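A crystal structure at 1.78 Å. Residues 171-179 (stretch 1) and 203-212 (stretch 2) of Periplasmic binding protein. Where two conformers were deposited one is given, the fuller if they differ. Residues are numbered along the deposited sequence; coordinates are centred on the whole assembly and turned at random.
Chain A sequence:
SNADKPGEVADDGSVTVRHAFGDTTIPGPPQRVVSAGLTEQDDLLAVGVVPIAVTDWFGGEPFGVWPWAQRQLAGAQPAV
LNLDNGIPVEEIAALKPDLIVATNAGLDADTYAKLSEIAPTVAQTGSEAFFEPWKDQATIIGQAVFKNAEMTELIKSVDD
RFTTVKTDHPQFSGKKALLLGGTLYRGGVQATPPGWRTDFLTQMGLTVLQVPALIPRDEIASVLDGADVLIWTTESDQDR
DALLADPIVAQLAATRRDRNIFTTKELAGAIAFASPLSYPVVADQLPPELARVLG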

ATOM      1  N   GLN A 171     -19.602   6.408  16.419  0.50 29.44           N
ATOM      2  CA  GLN A 171     -19.363   7.850  16.380  0.50 31.71           C
ATOM      3  C   GLN A 171     -18.667   8.325  15.098  0.50 29.90           C
ATOM      4  O   GLN A 171     -18.741   9.505  14.762  0.50 31.28           O
ATOM      5  CB  GLN A 171     -18.530   8.275  17.591  0.50 34.96           C
ATOM      6  CG  GLN A 171     -17.118   7.708  17.605  0.50 37.41           C
ATOM      7  CD  GLN A 171     -16.994   6.428  18.415  0.50 35.46           C
ATOM      8  OE1 GLN A 171     -17.954   5.665  18.546  0.50 30.51           O
ATOM      9  NE2 GLN A 171     -15.808   6.184  18.959  0.50 32.45           N
ATOM     10  N   PHE A 172     -17.994   7.419  14.386  1.00 27.01           N
ATOM     11  CA  PHE A 172     -17.315   7.783  13.130  1.00 25.18           C
ATOM     12  C   PHE A 172     -18.306   8.119  12.012  1.00 26.21           C
ATOM     13  O   PHE A 172     -17.962   8.841  11.072  1.00 26.78           O
ATOM     14  CB  PHE A 172     -16.398   6.662  12.610  1.00 22.57           C
ATOM     15  CG  PHE A 172     -15.236   6.321  13.500  1.00 21.12           C
ATOM     16  CD1 PHE A 172     -14.882   7.102  14.599  1.00 22.37           C
ATOM     17  CD2 PHE A 172     -14.448   5.219  13.193  1.00 20.91           C
ATOM     18  CE1 PHE A 172     -13.797   6.761  15.386  1.00 22.62           C
ATOM     19  CE2 PHE A 172     -13.357   4.878  13.972  1.00 21.46           C
ATOM     20  CZ  PHE A 172     -13.033   5.649  15.073  1.00 23.53           C
ATOM     21  N   SER A 173     -19.517   7.577  12.100  1.00 27.04           N
ATOM     22  CA  SER A 173     -20.530   7.772  11.064  1.00 29.01           C
ATOM     23  C   SER A 173     -20.743   9.248  10.750  1.00 28.12           C
ATOM     24  O   SER A 173     -20.927  10.064  11.649  1.00 27.29           O
ATOM     25  CB  SER A 173     -21.864   7.144  11.479  1.00 30.36           C
ATOM     26  OG  SER A 173     -22.777   7.159  10.395  1.00 35.64           O
ATOM     27  N   GLY A 174     -20.696   9.580   9.464  1.00 31.45           N
ATOM     28  CA  GLY A 174     -20.902  10.945   9.007  1.00 31.61           C
ATOM     29  C   GLY A 174     -19.773  11.928   9.282  1.00 30.67           C
ATOM     30  O   GLY A 174     -19.936  13.123   9.050  1.00 28.38           O
ATOM     31  N   LYS A 175     -18.629  11.446   9.765  1.00 25.08           N
ATOM     32  CA  LYS A 175     -17.500  12.327  10.029  1.00 24.17           C
ATOM     33  C   LYS A 175     -16.597  12.387   8.798  1.00 19.02           C
ATOM     34  O   LYS A 175     -16.207  11.358   8.241  1.00 20.32           O
ATOM     35  CB  LYS A 175     -16.716  11.869  11.254  1.00 26.75           C
ATOM     36  CG  LYS A 175     -17.523  11.860  12.546  1.00 29.81           C
ATOM     37  CD  LYS A 175     -18.114  13.224  12.865  1.00 31.76           C
ATOM     38  CE  LYS A 175     -18.566  13.327  14.314  1.00 35.14           C
ATOM     39  NZ  LYS A 175     -19.533  12.259  14.685  1.00 35.06           N
ATOM     40  N   LYS A 176     -16.264  13.606   8.394  1.00 19.29           N
ATOM     41  CA  LYS A 176     -15.539  13.848   7.157  1.00 20.39           C
ATOM     42  C   LYS A 176     -14.038  13.782   7.378  1.00 19.52           C
ATOM     43  O   LYS A 176     -13.496  14.447   8.256  1.00 19.85           O
ATOM     44  CB  LYS A 176     -15.963  15.194   6.572  1.00 21.52           C
ATOM     45  CG  LYS A 176     -17.465  15.238   6.307  1.00 24.26           C
ATOM     46  CD  LYS A 176     -17.951  16.615   5.926  1.00 29.98           C
ATOM     47  CE  LYS A 176     -19.466  16.625   5.786  1.00 36.85           C
ATOM     48  NZ  LYS A 176     -19.953  17.952   5.327  1.00 45.63           N
ATOM     49  N   ALA A 177     -13.381  12.953   6.574  1.00 19.97           N
ATOM     50  CA  ALA A 177     -11.967  12.640   6.738  1.00 20.37           C
ATOM     51  C   ALA A 177     -11.208  12.996   5.474  1.00 21.38           C
ATOM     52  O   ALA A 177     -11.731  12.850   4.361  1.00 23.69           O
ATOM     53  CB  ALA A 177     -11.787  11.162   7.049  1.00 21.23           C
ATOM     54  N   LEU A 178      -9.984  13.482   5.668  1.00 23.36           N
ATOM     55  CA  LEU A 178      -9.010  13.645   4.596  1.00 21.06           C
ATOM     56  C   LEU A 178      -7.745  12.889   4.973  1.00 19.12           C
ATOM     57  O   LEU A 178      -7.343  12.866   6.144  1.00 19.45           O
ATOM     58  CB  LEU A 178      -8.678  15.122   4.360  1.00 22.06           C
ATOM     59  CG  LEU A 178      -9.745  16.006   3.702  1.00 24.72           C
ATOM     60  CD1 LEU A 178      -9.349  17.471   3.808  1.00 24.23           C
ATOM     61  CD2 LEU A 178      -9.957  15.624   2.245  1.00 26.07           C
ATOM     62  N   LEU A 179      -7.134  12.269   3.967  1.00 17.49           N
ATOM     63  CA  LEU A 179      -5.898  11.538   4.117  1.00 17.56           C
ATOM     64  C   LEU A 179      -4.799  12.294   3.380  1.00 17.00           C
ATOM     65  O   LEU A 179      -4.793  12.363   2.146  1.00 15.64           O
ATOM     66  CB  LEU A 179      -6.048  10.128   3.551  1.00 17.75           C
ATOM     67  CG  LEU A 179      -4.810   9.243   3.650  1.00 19.67           C
ATOM     68  CD1 LEU A 179      -4.449   9.014   5.113  1.00 20.08           C
ATOM     69  CD2 LEU A 179      -5.036   7.921   2.933  1.00 21.04           C
ATOM     70  N   GLN A 203     -15.148   2.123   4.715  1.00 22.86           N
ATOM     71  CA  GLN A 203     -15.563   0.875   5.384  1.00 26.69           C
ATOM     72  C   GLN A 203     -15.640   1.006   6.907  1.00 25.97           C
ATOM     73  O   GLN A 203     -16.406   0.294   7.557  1.00 28.18           O
ATOM     74  CB  GLN A 203     -14.594  -0.261   5.060  1.00 29.12           C
ATOM     75  CG  GLN A 203     -14.674  -0.829   3.656  1.00 31.31           C
ATOM     76  CD  GLN A 203     -13.591  -1.881   3.419  1.00 38.17           C
ATOM     77  OE1 GLN A 203     -12.416  -1.555   3.257  1.00 46.71           O
ATOM     78  NE2 GLN A 203     -13.981  -3.147   3.416  1.00 39.24           N
HETATM   79  N   MSE A 204     -14.832   1.902   7.471  1.00 22.83           N
HETATM   80  CA  MSE A 204     -14.882   2.196   8.905  1.00 25.92           C
HETATM   81  C   MSE A 204     -16.023   3.121   9.270  1.00 28.37           C
HETATM   82  O   MSE A 204     -16.243   3.386  10.454  1.00 30.86           O
HETATM   83  CB  MSE A 204     -13.577   2.860   9.339  1.00 26.50           C
HETATM   84  CG  MSE A 204     -12.404   1.894   9.414  1.00 31.68           C
HETATM   85 SE   MSE A 204     -10.848   2.963   9.977  1.00 40.94          SE
HETATM   86  CE  MSE A 204      -9.353   1.695   9.857  1.00 34.22           C
ATOM     87  N   GLY A 205     -16.744   3.637   8.271  1.00 26.27           N
ATOM     88  CA  GLY A 205     -17.923   4.471   8.504  1.00 26.56           C
ATOM     89  C   GLY A 205     -17.722   5.949   8.237  1.00 27.64           C
ATOM     90  O   GLY A 205     -18.676   6.722   8.294  1.00 28.98           O
ATOM     91  N   LEU A 206     -16.490   6.342   7.927  1.00 27.54           N
ATOM     92  CA  LEU A 206     -16.164   7.742   7.673  1.00 25.95           C
ATOM     93  C   LEU A 206     -16.634   8.198   6.299  1.00 25.76           C
ATOM     94  O   LEU A 206     -16.867   7.385   5.395  1.00 28.49           O
ATOM     95  CB  LEU A 206     -14.653   7.965   7.767  1.00 24.11           C
ATOM     96  CG  LEU A 206     -14.022   7.678   9.122  1.00 24.88           C
ATOM     97  CD1 LEU A 206     -12.510   7.564   9.001  1.00 25.61           C
ATOM     98  CD2 LEU A 206     -14.400   8.755  10.124  1.00 25.95           C
ATOM     99  N   THR A 207     -16.771   9.512   6.165  1.00 24.42           N
ATOM    100  CA  THR A 207     -17.037  10.146   4.889  1.00 24.82           C
ATOM    101  C   THR A 207     -15.714  10.661   4.335  1.00 24.85           C
ATOM    102  O   THR A 207     -14.977  11.400   4.999  1.00 25.56           O
ATOM    103  CB  THR A 207     -18.069  11.286   5.026  1.00 26.00           C
ATOM    104  OG1 THR A 207     -19.358  10.727   5.325  1.00 25.71           O
ATOM    105  CG2 THR A 207     -18.164  12.096   3.748  1.00 28.08           C
ATOM    106  N   VAL A 208     -15.411  10.239   3.118  1.00 23.34           N
ATOM    107  CA  VAL A 208     -14.183  10.607   2.441  1.00 24.48           C
ATOM    108  C   VAL A 208     -14.508  11.752   1.487  1.00 22.31           C
ATOM    109  O   VAL A 208     -15.166  11.555   0.465  1.00 24.29           O
ATOM    110  CB  VAL A 208     -13.599   9.399   1.681  1.00 26.56           C
ATOM    111  CG1 VAL A 208     -12.373   9.792   0.876  1.00 30.02           C
ATOM    112  CG2 VAL A 208     -13.236   8.286   2.658  1.00 28.74           C
ATOM    113  N   LEU A 209     -14.044  12.946   1.838  1.00 26.72           N
ATOM    114  CA  LEU A 209     -14.269  14.151   1.042  1.00 28.45           C
ATOM    115  C   LEU A 209     -13.577  14.101  -0.316  1.00 25.94           C
ATOM    116  O   LEU A 209     -12.442  13.654  -0.420  1.00 22.31           O
ATOM    117  CB  LEU A 209     -13.723  15.377   1.784  1.00 30.15           C
ATOM    118  CG  LEU A 209     -14.470  15.870   3.010  1.00 32.70           C
ATOM    119  CD1 LEU A 209     -13.711  17.050   3.608  1.00 31.49           C
ATOM    120  CD2 LEU A 209     -15.901  16.252   2.645  1.00 34.67           C
ATOM    121  N   GLN A 210     -14.267  14.577  -1.349  1.00 30.02           N
ATOM    122  CA  GLN A 210     -13.629  14.855  -2.632  1.00 30.78           C
ATOM    123  C   GLN A 210     -12.517  15.879  -2.430  1.00 27.93           C
ATOM    124  O   GLN A 210     -12.715  16.903  -1.784  1.00 28.17           O
ATOM    125  CB  GLN A 210     -14.645  15.381  -3.663  1.00 37.42           C
ATOM    126  CG  GLN A 210     -15.105  14.336  -4.667  1.00 45.26           C
ATOM    127  CD  GLN A 210     -13.967  13.828  -5.542  1.00 52.27           C
ATOM    128  OE1 GLN A 210     -13.030  14.569  -5.861  1.00 62.80           O
ATOM    129  NE2 GLN A 210     -14.038  12.559  -5.931  1.00 58.35           N
ATOM    130  N   VAL A 211     -11.345  15.585  -2.974  1.00 25.29           N
ATOM    131  CA  VAL A 211     -10.183  16.438  -2.795  1.00 25.94           C
ATOM    132  C   VAL A 211      -9.220  16.197  -3.968  1.00 25.37           C
ATOM    133  O   VAL A 211      -9.119  15.073  -4.461  1.00 22.95           O
ATOM    134  CB  VAL A 211      -9.507  16.149  -1.422  1.00 26.90           C
ATOM    135  CG1 VAL A 211      -8.859  14.769  -1.394  1.00 28.08           C
ATOM    136  CG2 VAL A 211      -8.480  17.205  -1.070  1.00 29.63           C
ATOM    137  N   PRO A 212      -8.530  17.252  -4.435  1.00 25.56           N
ATOM    138  CA  PRO A 212      -7.511  17.042  -5.467  1.00 25.04           C
ATOM    139  C   PRO A 212      -6.238  16.447  -4.876  1.00 23.30           C
ATOM    140  O   PRO A 212      -6.014  16.557  -3.678  1.00 23.68           O
ATOM    141  CB  PRO A 212      -7.261  18.447  -6.030  1.00 26.05           C
ATOM    142  CG  PRO A 212      -8.017  19.404  -5.175  1.00 29.85           C
ATOM    143  CD  PRO A 212      -8.649  18.667  -4.041  1.00 28.38           C
TER
HETATM  144  O   HOH W   1     -21.173  12.661   6.070  1.00 44.91           O
HETATM  145  O   HOH W   2     -20.252   8.649   6.849  1.00 48.22           O

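Stretch 1 enters the contact at F172, whose CA-to-CB bond points toward stretch 2. Its CB lies 3.8 Å from L206 CD2, an apolar contact, while the carbonyl M204 O sits at the ring edge, near the ring plane, 3.8 Å from F172 CD2. The chain then reverses in a type II turn from F172 to K175, closed by the bond from K175 N to F172 O (3.0 Å); K175 NZ also reaches back to Q171 O (2.9 Å).

At the turn, S173 CA approaches G205 O at 3.5 Å with an angle of 159° at the hydrogen, consistent with a CA-H...O contact. G205, with phi at 106°, ends the preceding helix in a Schellman motif. G174, also at positive phi (73°), makes no direct hydrogen bond to stretch 2; its hydrogen-bonded links run through water. Water 2 accepts from G174 N (2.8 Å), donates to G205 O (2.9 Å) and bonds T207 OG1 (2.7 Å), bridging from the side G174 N and G205 O, which lie 3.7 Å apart and have no hydrogen bond between them.

From K175 onward the pairing is parallel strand geometry. T207 N donates to K175 O (2.8 Å, 166°), and A177 N donates to T207 O (2.7 Å, 158°), so T207 uses both its amide and its carbonyl to bond the residues flanking its bridge partner K176. That partner adds a CA-H...O contact, K176 CA to T207 O at 3.3 Å, and its aliphatic chain passes L209, with K176 CD 3.9 Å from L209 CD2.

A177 pairs with V208, both side chains on the face opposite that of K176 and T207; A177 CB meets L206 CD1 at 4.2 Å. The bond from L209 N to A177 O is weak: its 163° angle is favourable, but the distance is 3.4 Å. Beyond it, contact passes to side chains: L178 CD2 packs against L209 CB (3.8 Å) and V211 CB (3.7 Å).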